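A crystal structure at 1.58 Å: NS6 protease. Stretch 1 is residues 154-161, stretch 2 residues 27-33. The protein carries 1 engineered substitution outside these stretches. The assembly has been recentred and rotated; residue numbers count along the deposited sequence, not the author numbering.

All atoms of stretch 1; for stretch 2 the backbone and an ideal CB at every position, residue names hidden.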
ATOM      1  N   VAL A 154      -2.900  -3.683  11.273  1.00 22.96           N
ATOM      2  CA  VAL A 154      -2.108  -4.428  10.306  1.00 23.11           C
ATOM      3  C   VAL A 154      -2.239  -3.747   8.955  1.00 22.46           C
ATOM      4  O   VAL A 154      -3.218  -3.048   8.705  1.00 24.66           O
ATOM      5  CB  VAL A 154      -2.540  -5.908  10.209  1.00 29.54           C
ATOM      6  CG1 VAL A 154      -2.631  -6.517  11.594  1.00 26.21           C
ATOM      7  CG2 VAL A 154      -3.853  -6.023   9.512  1.00 27.88           C
ATOM      8  N   VAL A 155      -1.222  -3.883   8.113  1.00 21.58           N
ATOM      9  CA  VAL A 155      -1.274  -3.264   6.792  1.00 18.90           C
ATOM     10  C   VAL A 155      -1.528  -4.360   5.761  1.00 20.36           C
ATOM     11  O   VAL A 155      -0.994  -5.469   5.870  1.00 21.70           O
ATOM     12  CB  VAL A 155      -0.027  -2.379   6.492  1.00 25.07           C
ATOM     13  CG1 VAL A 155       1.277  -3.134   6.675  1.00 24.15           C
ATOM     14  CG2 VAL A 155      -0.105  -1.769   5.106  1.00 21.67           C
ATOM     15  N   ILE A 156      -2.387  -4.067   4.789  1.00 17.51           N
ATOM     16  CA  ILE A 156      -2.813  -5.105   3.850  1.00 16.49           C
ATOM     17  C   ILE A 156      -2.419  -4.879   2.399  1.00 16.02           C
ATOM     18  O   ILE A 156      -2.555  -5.780   1.559  1.00 15.51           O
ATOM     19  CB  ILE A 156      -4.326  -5.352   3.930  1.00 19.85           C
ATOM     20  CG1 ILE A 156      -5.103  -4.121   3.457  1.00 18.88           C
ATOM     21  CG2 ILE A 156      -4.714  -5.763   5.340  1.00 22.64           C
ATOM     22  CD1 ILE A 156      -6.600  -4.389   3.286  1.00 21.07           C
ATOM     23  N   GLY A 157      -1.930  -3.686   2.091  1.00 15.61           N
ATOM     24  CA  GLY A 157      -1.584  -3.370   0.721  1.00 15.87           C
ATOM     25  C   GLY A 157      -1.360  -1.881   0.555  1.00 15.30           C
ATOM     26  O   GLY A 157      -1.419  -1.126   1.529  1.00 15.07           O
ATOM     27  N   VAL A 158      -1.110  -1.461  -0.682  1.00 15.48           N
ATOM     28  CA  VAL A 158      -0.909  -0.052  -0.978  1.00 14.74           C
ATOM     29  C   VAL A 158      -1.846   0.430  -2.082  1.00 14.25           C
ATOM     30  O   VAL A 158      -2.198  -0.316  -2.999  1.00 17.23           O
ATOM     31  CB  VAL A 158       0.559   0.256  -1.369  1.00 15.14           C
ATOM     32  CG1 VAL A 158       1.516  -0.055  -0.204  1.00 16.14           C
ATOM     33  CG2 VAL A 158       0.987  -0.492  -2.608  1.00 16.73           C
ATOM     34  N   HIS A 159      -2.230   1.702  -2.007  1.00 12.31           N
ATOM     35  CA  HIS A 159      -3.146   2.243  -3.004  1.00 14.02           C
ATOM     36  C   HIS A 159      -2.496   2.290  -4.384  1.00 14.81           C
ATOM     37  O   HIS A 159      -1.361   2.749  -4.531  1.00 15.44           O
ATOM     38  CB  HIS A 159      -3.544   3.656  -2.616  1.00 15.72           C
ATOM     39  CG  HIS A 159      -4.581   4.227  -3.535  1.00 14.79           C
ATOM     40  ND1 HIS A 159      -5.810   3.649  -3.669  1.00 16.06           N
ATOM     41  CD2 HIS A 159      -4.533   5.268  -4.403  1.00 16.37           C
ATOM     42  CE1 HIS A 159      -6.524   4.342  -4.553  1.00 15.83           C
ATOM     43  NE2 HIS A 159      -5.766   5.309  -5.025  1.00 15.51           N
ATOM     44  N   VAL A 160      -3.210   1.842  -5.416  1.00 14.21           N
ATOM     45  CA  VAL A 160      -2.643   1.981  -6.759  1.00 12.83           C
ATOM     46  C   VAL A 160      -3.556   2.614  -7.813  1.00 16.17           C
ATOM     47  O   VAL A 160      -3.067   3.271  -8.726  1.00 17.11           O
ATOM     48  CB  VAL A 160      -2.075   0.657  -7.298  1.00 15.41           C
ATOM     49  CG1 VAL A 160      -0.998   0.146  -6.350  1.00 16.55           C
ATOM     50  CG2 VAL A 160      -3.202  -0.385  -7.488  1.00 15.98           C
ATOM     51  N   ALA A 161      -4.860   2.396  -7.697  1.00 16.11           N
ATOM     52  CA  ALA A 161      -5.790   2.841  -8.752  1.00 15.51           C
ATOM     53  C   ALA A 161      -7.190   3.146  -8.258  1.00 16.04           C
ATOM     54  O   ALA A 161      -7.593   2.730  -7.169  1.00 15.13           O
ATOM     55  CB  ALA A 161      -5.844   1.810  -9.876  1.00 18.95           C
ATOM     56  N   UNK A  27      10.050  -1.123   3.740  1.00 14.78           N
ATOM     57  CA  UNK A  27       9.323  -0.000   3.145  1.00 15.36           C
ATOM     58  C   UNK A  27       8.580  -0.512   1.923  1.00 14.96           C
ATOM     59  O   UNK A  27       9.185  -1.129   1.034  1.00 16.62           O
ATOM     60  CB  UNK A  27      10.266   1.146   2.774  1.00 15.36           C
ATOM     61  N   UNK A  28       7.267  -0.285   1.885  1.00 14.24           N
ATOM     62  CA  UNK A  28       6.450  -0.750   0.771  1.00 11.90           C
ATOM     63  C   UNK A  28       5.857   0.429  -0.007  1.00 15.19           C
ATOM     64  O   UNK A  28       5.605   1.497   0.559  1.00 15.06           O
ATOM     65  CB  UNK A  28       5.333  -1.664   1.280  1.00 11.90           C
ATOM     66  N   UNK A  29       5.639   0.227  -1.304  1.00 12.91           N
ATOM     67  CA  UNK A  29       5.108   1.293  -2.153  1.00 12.67           C
ATOM     68  C   UNK A  29       4.464   0.667  -3.395  1.00 15.25           C
ATOM     69  O   UNK A  29       4.485  -0.548  -3.579  1.00 15.82           O
ATOM     70  CB  UNK A  29       6.209   2.279  -2.548  1.00 12.67           C
ATOM     71  N   UNK A  30       3.900   1.513  -4.247  1.00 14.96           N
ATOM     72  CA  UNK A  30       3.389   1.095  -5.537  1.00 15.21           C
ATOM     73  C   UNK A  30       4.542   1.105  -6.534  1.00 16.21           C
ATOM     74  O   UNK A  30       5.238   2.106  -6.674  1.00 18.17           O
ATOM     75  CB  UNK A  30       2.245   2.000  -6.000  1.00 15.21           C
ATOM     76  N   UNK A  31       4.751  -0.004  -7.226  1.00 16.18           N
ATOM     77  CA  UNK A  31       5.811  -0.078  -8.222  1.00 16.75           C
ATOM     78  C   UNK A  31       5.810   1.109  -9.192  1.00 21.24           C
ATOM     79  O   UNK A  31       6.865   1.686  -9.497  1.00 21.99           O
ATOM     80  CB  UNK A  31       5.681  -1.383  -9.010  1.00 16.75           C
ATOM     81  N   UNK A  32       4.624   1.501  -9.651  1.00 18.82           N
ATOM     82  CA  UNK A  32       4.534   2.524 -10.688  1.00 19.53           C
ATOM     83  C   UNK A  32       4.914   3.936 -10.244  1.00 20.46           C
ATOM     84  O   UNK A  32       5.074   4.809 -11.097  1.00 23.24           O
ATOM     85  CB  UNK A  32       3.106   2.549 -11.237  1.00 19.53           C
ATOM     86  N   UNK A  33       5.064   4.168  -8.938  1.00 17.96           N
ATOM     87  CA  UNK A  33       5.460   5.498  -8.475  1.00 16.31           C
ATOM     88  C   UNK A  33       6.932   5.550  -8.083  1.00 21.03           C
ATOM     89  O   UNK A  33       7.503   6.628  -7.933  1.00 19.11           O
ATOM     90  CB  UNK A  33       4.594   5.921  -7.287  1.00 16.31           C
TER

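The two segments run roughly side by side: the strand axes approach to 6.5 Å with 27° between their N-to-C directions, and no hydrogen bond joins them. The contact is made largely by side chains, with some backbone atoms taking part, and stretch 1 offers mainly valine methyls.

Position 27 lies at the far end of stretch 2, with no atom of stretch 1 within 5.5 Å of its ideal CB. Its phi/psi of -125/125 is ordinary for a strand, so many side chains would fit, and stretch 1 does not select among them. The residue is Phe27, whose side chain stays out of reach.

At position 28 the CA-to-CB bond points toward stretch 1, and the ideal CB is 4.4 Å from Val158 CG1. Beyond it lie the methyls of Val155 and Val158. An apolar side chain of moderate length is indicated: leucine, isoleucine, methionine or perhaps valine, the beta-branched ones suiting the extended backbone (-115/150). The deposited residue is Ile28, with chi1 p and chi2 t. This conformation carries CD1 to 3.7 Å from Val158 CG1 and 4.1 Å from Val155 CG2, so one terminal methyl touches two valines.

Position 29 alternates: its CA-to-CB bond points away, and the ideal CB finds nothing of stretch 1 within 5.5 Å. Polar or apolar residues are equally admissible on this evidence. It is Thr29, whose OG1 is hydrogen-bonded elsewhere in the structure. Its contribution here comes from the backbone, where Thr29 O lies 3.6 Å from Val158 CG2.

Position 30 turns toward stretch 1 again, but into a tighter site. Its ideal CB is already 3.8 Å from Val160 CG1, 4.0 Å from His159 O and 4.4 Å from Val158 CG2. Contact is thus made at the first side-chain carbon, favouring a small residue such as alanine or possibly serine, although the distances alone do not exclude a larger one directed elsewhere. Ala30 is found, its CB packing against Val160 CG1, with a looser approach to Val158 CG2.

At position 31 phi/psi changes to -49/-43, the ideal CB has no neighbour in stretch 1 within 5.5 Å, and its bond points sideways. Stretch 1 sets no preference here, and many side chains, polar ones included, would be accommodated. Lys31 extends with all four chi angles t, and its end leads away.

Position 32 again points toward stretch 1, but its ideal CB has no neighbour within 5.5 Å; only a side chain with some reach could arrive at Val160. Aromatic, long polar or long aliphatic groups are candidates. His32, with chi1 p, brings CE1 to 3.5 Å from Val160 O and 4.1 Å from Val160 CB. The carbonyl approaches the ring obliquely, while His32 ND1 is hydrogen-bonded elsewhere.

Position 33 is out of reach, leaving its identity open. Val33 closes the local turn through its backbone, Val33 N donating to Ala30 O at 3.1 Å.

Stretch 2 (27-33) FITAKHV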
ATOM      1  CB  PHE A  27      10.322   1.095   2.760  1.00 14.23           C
ATOM      2  CG  PHE A  27       9.683   2.348   2.219  1.00 17.22           C
ATOM      3  CD1 PHE A  27       9.096   3.267   3.077  1.00 15.84           C
ATOM      4  CD2 PHE A  27       9.692   2.611   0.860  1.00 17.00           C
ATOM      5  CE1 PHE A  27       8.522   4.427   2.588  1.00 16.51           C
ATOM      6  CE2 PHE A  27       9.111   3.777   0.361  1.00 17.79           C
ATOM      7  CZ  PHE A  27       8.531   4.680   1.229  1.00 14.50           C
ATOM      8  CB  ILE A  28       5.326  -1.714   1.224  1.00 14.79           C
ATOM      9  CG1 ILE A  28       4.290  -1.008   2.123  1.00 13.91           C
ATOM     10  CG2 ILE A  28       5.940  -2.950   1.888  1.00 15.29           C
ATOM     11  CD1 ILE A  28       3.096  -1.932   2.516  1.00 14.07           C
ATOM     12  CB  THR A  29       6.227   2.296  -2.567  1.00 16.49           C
ATOM     13  OG1 THR A  29       5.658   3.417  -3.271  1.00 14.29           O
ATOM     14  CG2 THR A  29       7.247   1.627  -3.463  1.00 18.44           C
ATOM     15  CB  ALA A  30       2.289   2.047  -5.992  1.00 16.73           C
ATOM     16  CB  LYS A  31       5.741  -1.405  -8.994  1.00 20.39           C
ATOM     17  CG  LYS A  31       6.930  -1.602  -9.921  1.00 25.61           C
ATOM     18  CD  LYS A  31       6.859  -2.920 -10.665  1.00 33.16           C
ATOM     19  CE  LYS A  31       8.103  -3.117 -11.519  1.00 43.69           C
ATOM     20  NZ  LYS A  31       8.250  -4.533 -11.961  1.00 49.49           N
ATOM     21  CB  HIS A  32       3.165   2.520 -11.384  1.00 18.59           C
ATOM     22  CG  HIS A  32       2.069   3.169 -10.602  1.00 18.52           C
ATOM     23  ND1 HIS A  32       1.266   2.479  -9.716  1.00 16.93           N
ATOM     24  CD2 HIS A  32       1.610   4.444 -10.605  1.00 16.17           C
ATOM     25  CE1 HIS A  32       0.375   3.303  -9.196  1.00 15.33           C
ATOM     26  NE2 HIS A  32       0.557   4.504  -9.724  1.00 18.89           N
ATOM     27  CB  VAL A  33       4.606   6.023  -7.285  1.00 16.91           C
ATOM     28  CG1 VAL A  33       3.114   5.961  -7.597  1.00 17.02           C
ATOM     29  CG2 VAL A  33       4.939   5.281  -5.991  1.00 15.55           C
TER
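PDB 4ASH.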